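Local coordinates for tryptophan synthase alpha chain (Campylobacter jejuni, PDB 3THA), which probably catalyses the aldol cleavage of indoleglycerol phosphate to indole and glyceraldehyde 3-phosphate in the last step of tryptophan biosynthesis, at residues A18-G23 with E31-R36; E80-I85 with K89-M94; C118-P123 with D131-E136; V148-P153 with I174-T179; K192-R195 with P201-V204. All blocks are in the same frame, centred on the assembly; numbering follows the deposited sequence.

Interaction 1 (A18-G23 with E31-R36); sequences AYTVLG and EAFLQR
The first strand of a TIM barrel meets the helix that follows it through Thr20 and Leu22 on one side and Phe33 and Leu34 on the other. Strand 15-21 supplies Thr20, and Leu22 sits just past its end. Helix 27-35 supplies the other two. The contact is apolar and buried, and it consists of two separate pairs. In the first, the methyl CG2 of Thr20 lies 4.2 Å from CE2 of the Phe33 ring. The side chains pass alongside, pointing opposite ways. Phe33 CG stands anti to its own backbone N (chi1 -179°), which carries the ring from the helix toward the strand. In the second pair, Leu22 CD2 touches Leu34 CD1 at 4.1 Å, and the two leucines lie roughly perpendicular. Neither CB bond aims straight across. In both residues CG lies beside the backbone N, and the branched end then brings one methyl into contact. Both separations are ordinary van der Waals distances. Phe33 also meets Phe234 edge to face. Phe33 and Leu34 both touch Leu45 of strand 44-48, and Leu34 also touches Leu81 of helix 75-83. Thr20 is backbone-bonded to Glu46, a predicted proton acceptor. Strand 15-21, helix 27-35 and strand 44-48 form a beta-alpha-beta unit, and this apolar seam between strand and covering helix is characteristic of the TIM barrel.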
# COMPACT_ATOMS: atom_id res chain seq x y z
N ALA B 18 13.64 7.34 -9.34
CA ALA B 18 13.27 7.72 -8.02
C ALA B 18 11.79 7.95 -7.93
O ALA B 18 11.11 8.30 -8.92
CB ALA B 18 14.05 9.01 -7.60
N TYR B 19 11.29 7.82 -6.73
CA TYR B 19 9.90 8.08 -6.49
C TYR B 19 9.81 9.19 -5.45
O TYR B 19 10.62 9.24 -4.51
CB TYR B 19 9.26 6.75 -6.01
CG TYR B 19 7.91 6.87 -5.37
CD1 TYR B 19 6.77 6.60 -6.10
CD2 TYR B 19 7.79 7.18 -4.02
CE1 TYR B 19 5.51 6.72 -5.53
CE2 TYR B 19 6.53 7.29 -3.43
CZ TYR B 19 5.39 7.06 -4.20
OH TYR B 19 4.12 7.15 -3.65
N THR B 20 8.82 10.06 -5.61
CA THR B 20 8.46 11.06 -4.60
C THR B 20 6.95 11.18 -4.54
O THR B 20 6.23 10.84 -5.50
CB THR B 20 9.07 12.52 -4.88
OG1 THR B 20 8.84 13.38 -3.75
CG2 THR B 20 8.42 13.19 -6.09
N VAL B 21 6.47 11.69 -3.42
CA VAL B 21 5.06 11.99 -3.26
C VAL B 21 4.86 13.49 -3.52
O VAL B 21 5.39 14.33 -2.81
CB VAL B 21 4.59 11.65 -1.82
CG1 VAL B 21 3.05 11.63 -1.76
CG2 VAL B 21 5.12 10.30 -1.38
N LEU B 22 4.10 13.81 -4.55
CA LEU B 22 3.78 15.17 -4.88
C LEU B 22 3.00 15.79 -3.75
O LEU B 22 2.09 15.17 -3.24
CB LEU B 22 2.99 15.19 -6.17
CG LEU B 22 3.91 14.90 -7.36
CD1 LEU B 22 3.14 15.03 -8.64
CD2 LEU B 22 5.09 15.90 -7.41
N GLY B 23 3.38 16.99 -3.34
CA GLY B 23 2.66 17.70 -2.26
C GLY B 23 3.26 17.50 -0.87
O GLY B 23 2.69 17.96 0.11
N GLU B 31 7.04 21.45 -6.62
CA GLU B 31 7.33 22.36 -7.75
C GLU B 31 8.82 22.75 -7.87
O GLU B 31 9.42 22.65 -8.91
CB GLU B 31 6.46 23.62 -7.68
CG GLU B 31 6.70 24.60 -8.87
CD GLU B 31 5.49 25.49 -9.19
OE1 GLU B 31 4.36 25.12 -8.82
OE2 GLU B 31 5.67 26.57 -9.80
N ALA B 32 9.42 23.18 -6.79
CA ALA B 32 10.80 23.61 -6.89
C ALA B 32 11.68 22.41 -7.19
O ALA B 32 12.64 22.51 -7.94
CB ALA B 32 11.24 24.35 -5.65
N PHE B 33 11.34 21.26 -6.61
CA PHE B 33 12.00 19.99 -6.95
C PHE B 33 11.99 19.74 -8.46
O PHE B 33 13.03 19.55 -9.07
CB PHE B 33 11.36 18.78 -6.21
CG PHE B 33 12.04 17.44 -6.51
CD1 PHE B 33 13.41 17.28 -6.35
CD2 PHE B 33 11.32 16.36 -6.94
CE1 PHE B 33 14.04 16.08 -6.64
CE2 PHE B 33 11.95 15.13 -7.22
CZ PHE B 33 13.31 15.01 -7.08
N LEU B 34 10.80 19.69 -9.03
CA LEU B 34 10.62 19.37 -10.46
C LEU B 34 11.42 20.31 -11.36
O LEU B 34 12.07 19.89 -12.29
CB LEU B 34 9.13 19.36 -10.83
CG LEU B 34 8.43 18.12 -10.21
CD1 LEU B 34 6.89 18.15 -10.31
CD2 LEU B 34 8.96 16.84 -10.80
N GLN B 35 11.40 21.59 -11.03
CA GLN B 35 12.13 22.53 -11.81
C GLN B 35 13.62 22.25 -11.77
O GLN B 35 14.35 22.69 -12.66
CB GLN B 35 11.84 23.96 -11.34
CG GLN B 35 10.38 24.37 -11.46
CD GLN B 35 9.94 24.71 -12.89
OE1 GLN B 35 10.33 24.06 -13.88
NE2 GLN B 35 9.11 25.74 -13.00
N ARG B 36 14.10 21.53 -10.76
CA ARG B 36 15.53 21.27 -10.66
C ARG B 36 15.90 19.87 -11.14
O ARG B 36 17.03 19.41 -11.03
CB ARG B 36 16.04 21.60 -9.25
CG ARG B 36 16.35 23.10 -9.02
CD ARG B 36 16.47 23.47 -7.53
NE ARG B 36 17.75 23.03 -6.99
CZ ARG B 36 18.27 23.40 -5.82
NH1 ARG B 36 17.61 24.23 -5.01
NH2 ARG B 36 19.45 22.93 -5.44

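Interaction 2 (E80-I85 with K89-M94); sequences ELLARI and KALVFM
Leu82 is the residue of 80-85 that touches strand 90-94, and it does so with both of its methyls. CD2 meets Leu91 CD1 at 4.0 Å, and the leucines lie alongside, pointing opposite ways. CD1 reaches the end of the Phe93 ring and lies 3.8 Å from CZ. Leu82 comes from the helix and Phe93 from the strand to meet between them. The fork at Leu82 CG makes this double contact possible, since each branch serves a different residue on the same side of the strand. Further along, the chain leaves the helix. Ile85 starts toward the strand, but its tip turns to Leu34 and Gln35 of helix 27-35. The contact is wholly apolar, and all three touching residues are buried. Around it, Leu82 also packs on Leu47 of strand 44-48, while Leu91 touches Leu37. Phe93 also packs on Ile117 and Leu120 of the adjacent strand 117-121. Helix 75-83 lies outside the barrel beside helix 27-35, over strands 44-48 and 90-94.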
# COMPACT_ATOMS: atom_id res chain seq x y z
N GLU B 80 -2.30 20.69 -12.75
CA GLU B 80 -1.99 22.14 -12.83
C GLU B 80 -0.49 22.43 -12.67
O GLU B 80 0.05 23.26 -13.35
CB GLU B 80 -2.79 22.94 -11.81
CG GLU B 80 -4.15 23.39 -12.28
CD GLU B 80 -4.88 24.22 -11.21
OE1 GLU B 80 -5.79 23.65 -10.55
OE2 GLU B 80 -4.51 25.42 -11.02
N LEU B 81 0.15 21.69 -11.79
CA LEU B 81 1.58 21.77 -11.54
C LEU B 81 2.46 21.26 -12.68
O LEU B 81 3.46 21.91 -13.03
CB LEU B 81 1.90 20.96 -10.29
CG LEU B 81 3.36 20.68 -10.00
CD1 LEU B 81 4.07 21.99 -9.69
CD2 LEU B 81 3.37 19.75 -8.82
N LEU B 82 2.12 20.10 -13.21
CA LEU B 82 2.82 19.54 -14.37
C LEU B 82 2.87 20.46 -15.57
O LEU B 82 3.81 20.39 -16.34
CB LEU B 82 2.22 18.21 -14.77
CG LEU B 82 2.61 17.16 -13.75
CD1 LEU B 82 1.82 15.89 -14.01
CD2 LEU B 82 4.14 16.91 -13.81
N ALA B 83 1.90 21.37 -15.69
CA ALA B 83 1.82 22.26 -16.85
C ALA B 83 2.77 23.42 -16.69
O ALA B 83 3.18 24.02 -17.68
CB ALA B 83 0.43 22.77 -17.03
N ARG B 84 3.12 23.76 -15.45
CA ARG B 84 4.11 24.81 -15.25
C ARG B 84 5.56 24.34 -15.13
O ARG B 84 6.44 25.13 -14.85
CB ARG B 84 3.73 25.79 -14.12
CG ARG B 84 2.68 25.36 -13.16
CD ARG B 84 2.46 26.44 -12.09
NE ARG B 84 2.45 25.82 -10.77
CZ ARG B 84 1.38 25.29 -10.22
NH1 ARG B 84 1.46 24.71 -9.02
NH2 ARG B 84 0.22 25.35 -10.85
N ILE B 85 5.80 23.06 -15.39
CA ILE B 85 7.11 22.45 -15.18
C ILE B 85 7.81 22.22 -16.50
O ILE B 85 7.20 21.72 -17.45
CB ILE B 85 6.93 21.10 -14.39
CG1 ILE B 85 6.85 21.41 -12.90
CG2 ILE B 85 8.01 20.04 -14.70
CD1 ILE B 85 7.54 22.63 -12.55
N LYS B 89 13.70 15.13 -18.22
CA LYS B 89 13.65 13.77 -17.68
C LYS B 89 12.28 13.12 -17.85
O LYS B 89 11.28 13.80 -18.07
CB LYS B 89 14.06 13.78 -16.21
CG LYS B 89 15.38 14.52 -15.97
CD LYS B 89 16.52 13.67 -16.39
CE LYS B 89 17.80 14.45 -16.35
NZ LYS B 89 18.03 14.98 -14.99
N ALA B 90 12.25 11.79 -17.76
CA ALA B 90 11.00 11.05 -17.91
C ALA B 90 10.14 11.14 -16.65
O ALA B 90 10.63 10.89 -15.53
CB ALA B 90 11.27 9.58 -18.25
N LEU B 91 8.86 11.46 -16.87
CA LEU B 91 7.87 11.51 -15.81
C LEU B 91 6.89 10.32 -15.90
O LEU B 91 6.29 10.05 -16.94
CB LEU B 91 7.13 12.84 -15.87
CG LEU B 91 8.04 14.08 -15.72
CD1 LEU B 91 7.26 15.37 -15.86
CD2 LEU B 91 8.83 14.04 -14.37
N VAL B 92 6.78 9.59 -14.79
CA VAL B 92 5.97 8.39 -14.71
C VAL B 92 5.03 8.50 -13.49
O VAL B 92 5.49 8.70 -12.36
CB VAL B 92 6.88 7.13 -14.56
CG1 VAL B 92 6.07 5.90 -14.16
CG2 VAL B 92 7.58 6.85 -15.88
N PHE B 93 3.72 8.39 -13.71
CA PHE B 93 2.79 8.29 -12.61
C PHE B 93 2.90 6.95 -11.92
O PHE B 93 3.04 5.91 -12.56
CB PHE B 93 1.36 8.49 -13.06
CG PHE B 93 0.94 9.91 -13.10
CD1 PHE B 93 1.32 10.80 -12.10
CD2 PHE B 93 0.15 10.37 -14.13
CE1 PHE B 93 0.93 12.12 -12.13
CE2 PHE B 93 -0.24 11.71 -14.19
CZ PHE B 93 0.14 12.58 -13.18
N MSE B 94 2.85 6.97 -10.61
CA MSE B 94 2.59 5.79 -9.84
C MSE B 94 1.43 6.20 -8.94
O MSE B 94 1.60 6.99 -8.05
CB MSE B 94 3.83 5.37 -9.07
CG MSE B 94 3.64 4.28 -8.07
SE MSE B 94 5.40 3.44 -7.93
CE MSE B 94 5.13 2.33 -6.43

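Interaction 3 (C118-P123 with D131-E136); sequences CALIVP and DDLIKE
No ring, amide or guanidinium takes part where Leu133 meets Leu120 and Val122, so there are no faces or edges to match. The contact is made by methyl groups alone. Leu133 is the shared partner and uses one methyl for each residue of the strand side. Its CD2 meets Val122 CG2 at 3.7 Å, and the two meet end on, tip to tip. Its CD1 meets Leu120 CD1 at 4.0 Å, and here the side chains pass at a slant. Leu133 CG is turned away from its backbone N (chi1 -179°). This extends the side chain from the helix, and its fork straddles the two strand residues. Leu120 and Val122 alternate with Ile121, so both face the helix. Ile121 points the other way, into the barrel, where it touches Val92. The three touching residues are buried, which suits a purely apolar contact. Leu133 is also covered by Leu125, by Val109 of helix 105-114 and by Leu144 of strand 143-148. Leu120 packs on Phe108 and Val122 on Leu144. Helix 131-140 thus lies outside the barrel, beside helix 105-114, and bridges strand 117-121 to strand 143-148 within one beta-alpha-beta unit.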
# COMPACT_ATOMS: atom_id res chain seq x y z
N CYS B 118 4.86 9.64 -19.48
CA CYS B 118 5.16 8.65 -20.51
C CYS B 118 4.79 7.24 -20.07
O CYS B 118 4.84 6.33 -20.89
CB CYS B 118 6.66 8.71 -20.87
SG CYS B 118 7.70 8.02 -19.56
N ALA B 119 4.44 7.06 -18.79
CA ALA B 119 4.09 5.72 -18.26
C ALA B 119 3.34 5.76 -16.93
O ALA B 119 3.52 6.69 -16.14
CB ALA B 119 5.32 4.89 -18.09
N LEU B 120 2.56 4.72 -16.65
CA LEU B 120 1.86 4.59 -15.40
C LEU B 120 2.27 3.31 -14.76
O LEU B 120 2.38 2.30 -15.44
CB LEU B 120 0.36 4.49 -15.63
CG LEU B 120 -0.32 5.44 -16.61
CD1 LEU B 120 -1.77 5.00 -16.81
CD2 LEU B 120 -0.31 6.87 -16.08
N ILE B 121 2.49 3.33 -13.45
CA ILE B 121 2.60 2.15 -12.65
C ILE B 121 1.39 2.16 -11.70
O ILE B 121 1.21 3.12 -10.95
CB ILE B 121 3.85 2.23 -11.79
CG1 ILE B 121 5.08 2.56 -12.63
CG2 ILE B 121 4.05 0.94 -10.95
CD1 ILE B 121 6.33 2.80 -11.82
N VAL B 122 0.58 1.10 -11.71
CA VAL B 122 -0.60 1.07 -10.84
C VAL B 122 -0.45 -0.11 -9.89
O VAL B 122 -0.64 -1.28 -10.29
CB VAL B 122 -1.93 0.96 -11.64
CG1 VAL B 122 -3.10 1.18 -10.70
CG2 VAL B 122 -1.98 2.01 -12.84
N PRO B 123 -0.04 0.19 -8.64
CA PRO B 123 0.14 -0.84 -7.66
C PRO B 123 -1.18 -1.51 -7.43
O PRO B 123 -2.23 -0.82 -7.35
CB PRO B 123 0.51 -0.04 -6.36
CG PRO B 123 1.10 1.20 -6.89
CD PRO B 123 0.30 1.53 -8.11
N ASP B 131 -7.56 -4.61 -18.23
CA ASP B 131 -7.94 -4.61 -19.65
C ASP B 131 -8.33 -3.24 -20.15
O ASP B 131 -7.86 -2.80 -21.18
CB ASP B 131 -9.01 -5.69 -19.98
CG ASP B 131 -8.52 -7.13 -19.65
OD1 ASP B 131 -7.35 -7.27 -19.18
OD2 ASP B 131 -9.30 -8.10 -19.82
N ASP B 132 -9.19 -2.55 -19.39
CA ASP B 132 -9.73 -1.27 -19.82
C ASP B 132 -8.71 -0.15 -19.75
O ASP B 132 -8.74 0.73 -20.61
CB ASP B 132 -10.94 -0.90 -18.99
CG ASP B 132 -12.15 -1.72 -19.35
OD1 ASP B 132 -12.50 -1.73 -20.55
OD2 ASP B 132 -12.73 -2.35 -18.44
N LEU B 133 -7.82 -0.19 -18.75
CA LEU B 133 -6.75 0.80 -18.66
C LEU B 133 -5.76 0.59 -19.80
O LEU B 133 -5.29 1.57 -20.40
CB LEU B 133 -6.02 0.71 -17.32
CG LEU B 133 -4.88 1.71 -17.06
CD1 LEU B 133 -5.34 3.15 -17.21
CD2 LEU B 133 -4.30 1.50 -15.66
N ILE B 134 -5.45 -0.68 -20.07
CA ILE B 134 -4.51 -1.02 -21.12
C ILE B 134 -5.02 -0.47 -22.45
O ILE B 134 -4.24 0.04 -23.27
CB ILE B 134 -4.36 -2.54 -21.23
CG1 ILE B 134 -3.49 -3.06 -20.08
CG2 ILE B 134 -3.81 -2.96 -22.62
CD1 ILE B 134 -3.37 -4.63 -20.04
N LYS B 135 -6.33 -0.55 -22.63
CA LYS B 135 -6.93 -0.12 -23.87
C LYS B 135 -6.65 1.36 -24.06
O LYS B 135 -6.15 1.77 -25.10
CB LYS B 135 -8.41 -0.45 -23.91
CG LYS B 135 -8.82 -1.27 -25.11
CD LYS B 135 -8.31 -2.72 -25.06
CE LYS B 135 -8.64 -3.49 -26.37
NZ LYS B 135 -7.94 -4.82 -26.42
N GLU B 136 -6.93 2.15 -23.03
CA GLU B 136 -6.62 3.56 -23.11
C GLU B 136 -5.13 3.82 -23.23
O GLU B 136 -4.75 4.71 -23.94
CB GLU B 136 -7.22 4.34 -21.96
CG GLU B 136 -8.70 4.15 -21.86
CD GLU B 136 -9.41 4.56 -23.11
OE1 GLU B 136 -9.03 5.61 -23.69
OE2 GLU B 136 -10.34 3.85 -23.53

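Interaction 4 (V148-P153 with I174-T179); sequences VSVTTP and IGITGT
Ile176 lays its end methyl CD1 against Val150 and Thr151. Val150 CG1 is 3.2 Å from Ile176 CD1. This is shorter than a usual methyl contact, so packing here is tight or the position of CD1 is imprecise. Thr151 CG2 touches the same Ile176 CD1 at a more ordinary 3.8 Å. Both side chains cross that of the isoleucine obliquely. Ile176 CG1 lies beside its backbone N, and with chi2 at 170° the chain is extended, which carries CD1 across to the other loop. Thr151 turns its methyl to the contact. The loop holding Val150 and Thr151 has a bond of its own: Ser149 N donates to Thr152 OG1 at 3.1 Å and nearly straight. The contact lies at the surface, and Asp70 of the second subunit packs on both Thr151 and Ile176. In relatives the loop after the sixth barrel strand closes over the active site; segment 174-179 lies in the corresponding loop, here away from the predicted catalytic residues. Val150 also rests on Ile186 and Leu187, and Ile176 N is hydrogen-bonded to Glu183 OE2. Helix 180-195 therefore backs the contact, which joins the loop between strand 143-148 and helix 154-161 to the one after strand 168-171.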
# COMPACT_ATOMS: atom_id res chain seq x y z
N VAL B 148 7.12 -7.74 -12.17
CA VAL B 148 7.41 -9.15 -11.94
C VAL B 148 8.25 -9.29 -10.68
O VAL B 148 8.92 -8.33 -10.30
CB VAL B 148 8.06 -9.85 -13.17
CG1 VAL B 148 7.55 -9.26 -14.47
CG2 VAL B 148 9.57 -9.80 -13.12
N SER B 149 8.21 -10.45 -10.02
CA SER B 149 9.05 -10.76 -8.88
C SER B 149 10.01 -11.85 -9.22
O SER B 149 9.93 -12.49 -10.28
CB SER B 149 8.21 -11.30 -7.75
OG SER B 149 7.07 -10.48 -7.60
N VAL B 150 10.89 -12.11 -8.27
CA VAL B 150 11.84 -13.18 -8.39
C VAL B 150 11.10 -14.53 -8.41
O VAL B 150 11.61 -15.53 -8.94
CB VAL B 150 12.91 -13.07 -7.25
CG1 VAL B 150 13.62 -14.39 -6.98
CG2 VAL B 150 13.93 -12.00 -7.58
N THR B 151 9.89 -14.55 -7.87
CA THR B 151 9.14 -15.80 -7.70
C THR B 151 8.06 -16.03 -8.75
O THR B 151 7.45 -17.09 -8.76
CB THR B 151 8.37 -15.79 -6.38
OG1 THR B 151 7.61 -14.58 -6.32
CG2 THR B 151 9.30 -15.87 -5.17
N THR B 152 7.76 -15.02 -9.55
CA THR B 152 6.73 -15.14 -10.57
C THR B 152 7.16 -16.25 -11.48
O THR B 152 8.30 -16.23 -11.92
CB THR B 152 6.56 -13.87 -11.40
OG1 THR B 152 6.23 -12.78 -10.55
CG2 THR B 152 5.43 -14.04 -12.40
N PRO B 153 6.28 -17.25 -11.71
CA PRO B 153 6.55 -18.41 -12.57
C PRO B 153 7.12 -18.06 -13.93
O PRO B 153 6.72 -17.06 -14.53
CB PRO B 153 5.17 -19.05 -12.74
CG PRO B 153 4.49 -18.78 -11.43
CD PRO B 153 4.99 -17.39 -11.01
N ILE B 174 13.21 -10.07 -0.30
CA ILE B 174 14.03 -9.98 0.90
C ILE B 174 14.02 -11.31 1.62
O ILE B 174 14.85 -11.53 2.50
CB ILE B 174 13.56 -8.86 1.86
CG1 ILE B 174 12.03 -8.79 1.93
CG2 ILE B 174 14.13 -7.53 1.41
CD1 ILE B 174 11.33 -9.89 2.78
N GLY B 175 13.09 -12.18 1.24
CA GLY B 175 12.76 -13.32 2.10
C GLY B 175 12.68 -14.72 1.50
O GLY B 175 12.14 -15.63 2.13
N ILE B 176 13.21 -14.89 0.29
CA ILE B 176 13.29 -16.24 -0.28
C ILE B 176 14.38 -16.99 0.49
O ILE B 176 14.30 -18.21 0.69
CB ILE B 176 13.47 -16.26 -1.83
CG1 ILE B 176 12.51 -15.27 -2.49
CG2 ILE B 176 13.19 -17.66 -2.40
CD1 ILE B 176 12.77 -15.05 -3.95
N THR B 177 15.38 -16.24 0.97
CA THR B 177 16.24 -16.72 2.05
C THR B 177 16.39 -15.69 3.19
O THR B 177 16.62 -16.07 4.35
CB THR B 177 17.63 -17.21 1.56
OG1 THR B 177 17.90 -16.69 0.25
CG2 THR B 177 17.65 -18.71 1.50
N GLY B 178 16.23 -14.42 2.87
CA GLY B 178 16.52 -13.37 3.85
C GLY B 178 18.01 -13.10 4.03
O GLY B 178 18.39 -12.01 4.51
N THR B 179 18.85 -14.08 3.67
CA THR B 179 20.34 -13.97 3.65
C THR B 179 20.87 -13.35 2.32
O THR B 179 20.53 -13.83 1.23
CB THR B 179 21.01 -15.34 3.94
OG1 THR B 179 20.39 -16.36 3.14
CG2 THR B 179 20.89 -15.73 5.44

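Interaction 5 (K192-R195 with P201-V204); sequences KEIR and PIFV
Ile202 has the most surface buried in this contact, and its end methyl CD1 meets both helix partners. It lies 3.9 Å from CG2 of Ile194. It is 4.0 Å from CB of the same Ile194, so the isoleucines touch near the branch point of one and the tip of the other. They lie askew to each other. Ile202 CG1 stands beside its backbone N (chi1 -52°), and the extended chain beyond it sends CD1 to the helix. In Ile194 it is CG2, the branch anti to the backbone N, that faces Ile202.

Helix 180-195 covers strand 202-205 here, within the beta-alpha-beta unit that starts from strand 168-171 in the TIM barrel. Ile194 also packs on Ile168 of that strand and on Val157 of helix 154-161. Ile202 touches Leu170, so both isoleucines belong to the layer between the barrel wall and its helices.

The exposed Arg195 lays its chain, from CG to NE, alongside the methyl. Its CG is 4.2 Å from Ile202 CD1. Its NE comes to 4.0 Å from the same methyl, as a plain van der Waals contact. The CB bond does not aim at the strand, but the bend at chi2 (149°) brings the rest of the chain to Ile202. The charge is met elsewhere: Arg195 NH2 forms a salt bridge with Asp222 OD1. The other oxygen of that carboxylate, Asp222 OD2, accepts a hydrogen bond from Ile202 N.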
# COMPACT_ATOMS: atom_id res chain seq x y z
N LYS B 192 18.24 -12.47 -16.43
CA LYS B 192 18.53 -13.35 -17.55
C LYS B 192 17.25 -13.97 -18.14
O LYS B 192 17.03 -13.96 -19.36
CB LYS B 192 19.48 -14.46 -17.09
CG LYS B 192 20.18 -15.24 -18.25
CD LYS B 192 21.17 -16.28 -17.78
CE LYS B 192 22.31 -16.37 -18.80
NZ LYS B 192 22.98 -17.71 -18.88
N GLU B 193 16.39 -14.49 -17.27
CA GLU B 193 15.16 -15.14 -17.67
C GLU B 193 14.26 -14.16 -18.42
O GLU B 193 13.75 -14.47 -19.50
CB GLU B 193 14.46 -15.72 -16.43
CG GLU B 193 13.10 -16.34 -16.69
CD GLU B 193 12.47 -16.95 -15.47
OE1 GLU B 193 11.40 -16.49 -15.06
OE2 GLU B 193 13.02 -17.93 -14.93
N ILE B 194 14.06 -12.97 -17.85
CA ILE B 194 13.24 -11.96 -18.49
C ILE B 194 13.87 -11.59 -19.81
O ILE B 194 13.17 -11.52 -20.84
CB ILE B 194 13.14 -10.71 -17.63
CG1 ILE B 194 12.63 -11.07 -16.24
CG2 ILE B 194 12.20 -9.69 -18.29
CD1 ILE B 194 12.87 -10.02 -15.19
N ARG B 195 15.19 -11.38 -19.81
CA ARG B 195 15.89 -11.05 -21.05
C ARG B 195 15.53 -12.01 -22.17
O ARG B 195 15.33 -11.56 -23.30
CB ARG B 195 17.40 -10.96 -20.86
CG ARG B 195 17.89 -9.54 -20.89
CD ARG B 195 19.11 -9.30 -20.02
NE ARG B 195 19.18 -7.88 -19.65
CZ ARG B 195 20.05 -7.35 -18.79
NH1 ARG B 195 20.97 -8.10 -18.18
NH2 ARG B 195 19.99 -6.04 -18.54
N PRO B 201 14.10 -2.49 -21.24
CA PRO B 201 14.92 -2.32 -20.05
C PRO B 201 14.31 -2.91 -18.76
O PRO B 201 13.08 -2.96 -18.58
CB PRO B 201 15.10 -0.80 -19.97
CG PRO B 201 14.07 -0.22 -20.89
CD PRO B 201 13.87 -1.23 -21.95
N ILE B 202 15.19 -3.41 -17.90
CA ILE B 202 14.80 -3.99 -16.62
C ILE B 202 15.38 -3.12 -15.51
O ILE B 202 16.58 -2.83 -15.49
CB ILE B 202 15.27 -5.49 -16.53
CG1 ILE B 202 14.78 -6.24 -17.78
CG2 ILE B 202 14.73 -6.18 -15.24
CD1 ILE B 202 15.48 -7.53 -18.10
N PHE B 203 14.50 -2.65 -14.63
CA PHE B 203 14.82 -1.80 -13.49
C PHE B 203 14.38 -2.49 -12.21
O PHE B 203 13.24 -2.94 -12.11
CB PHE B 203 14.08 -0.44 -13.56
CG PHE B 203 14.32 0.37 -14.83
CD1 PHE B 203 15.44 0.20 -15.61
CD2 PHE B 203 13.41 1.35 -15.19
CE1 PHE B 203 15.62 0.96 -16.78
CE2 PHE B 203 13.59 2.12 -16.36
CZ PHE B 203 14.69 1.92 -17.15
N VAL B 204 15.28 -2.56 -11.23
CA VAL B 204 14.98 -3.20 -9.95
C VAL B 204 14.69 -2.20 -8.84
O VAL B 204 15.50 -1.32 -8.57
CB VAL B 204 16.12 -4.08 -9.48
CG1 VAL B 204 15.64 -4.92 -8.31
CG2 VAL B 204 16.63 -4.99 -10.59

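Interactions 1, 2, 3 and 5 each pack a helix on a strand of the same closed barrel, while interaction 4 joins two loops. Interactions 1 and 2 have centres 9 Å apart, and a salt bridge from Glu31 OE1 to Arg84 NE (2.8 Å) links them. Interactions 2 and 3 meet through adjacent strands, with a probable hydrogen bond between Phe93 O and Ile121 N (2.8 Å). Interactions 4 and 5 touch where Val148 CG2 lies 3.9 Å from Ile194 CD1, across the chain's centre from interactions 1 and 2. The side chains of Thr20, Phe93 and Leu120 lie about 7, 8 and 10 Å from that of Glu46, one of two predicted proton acceptors.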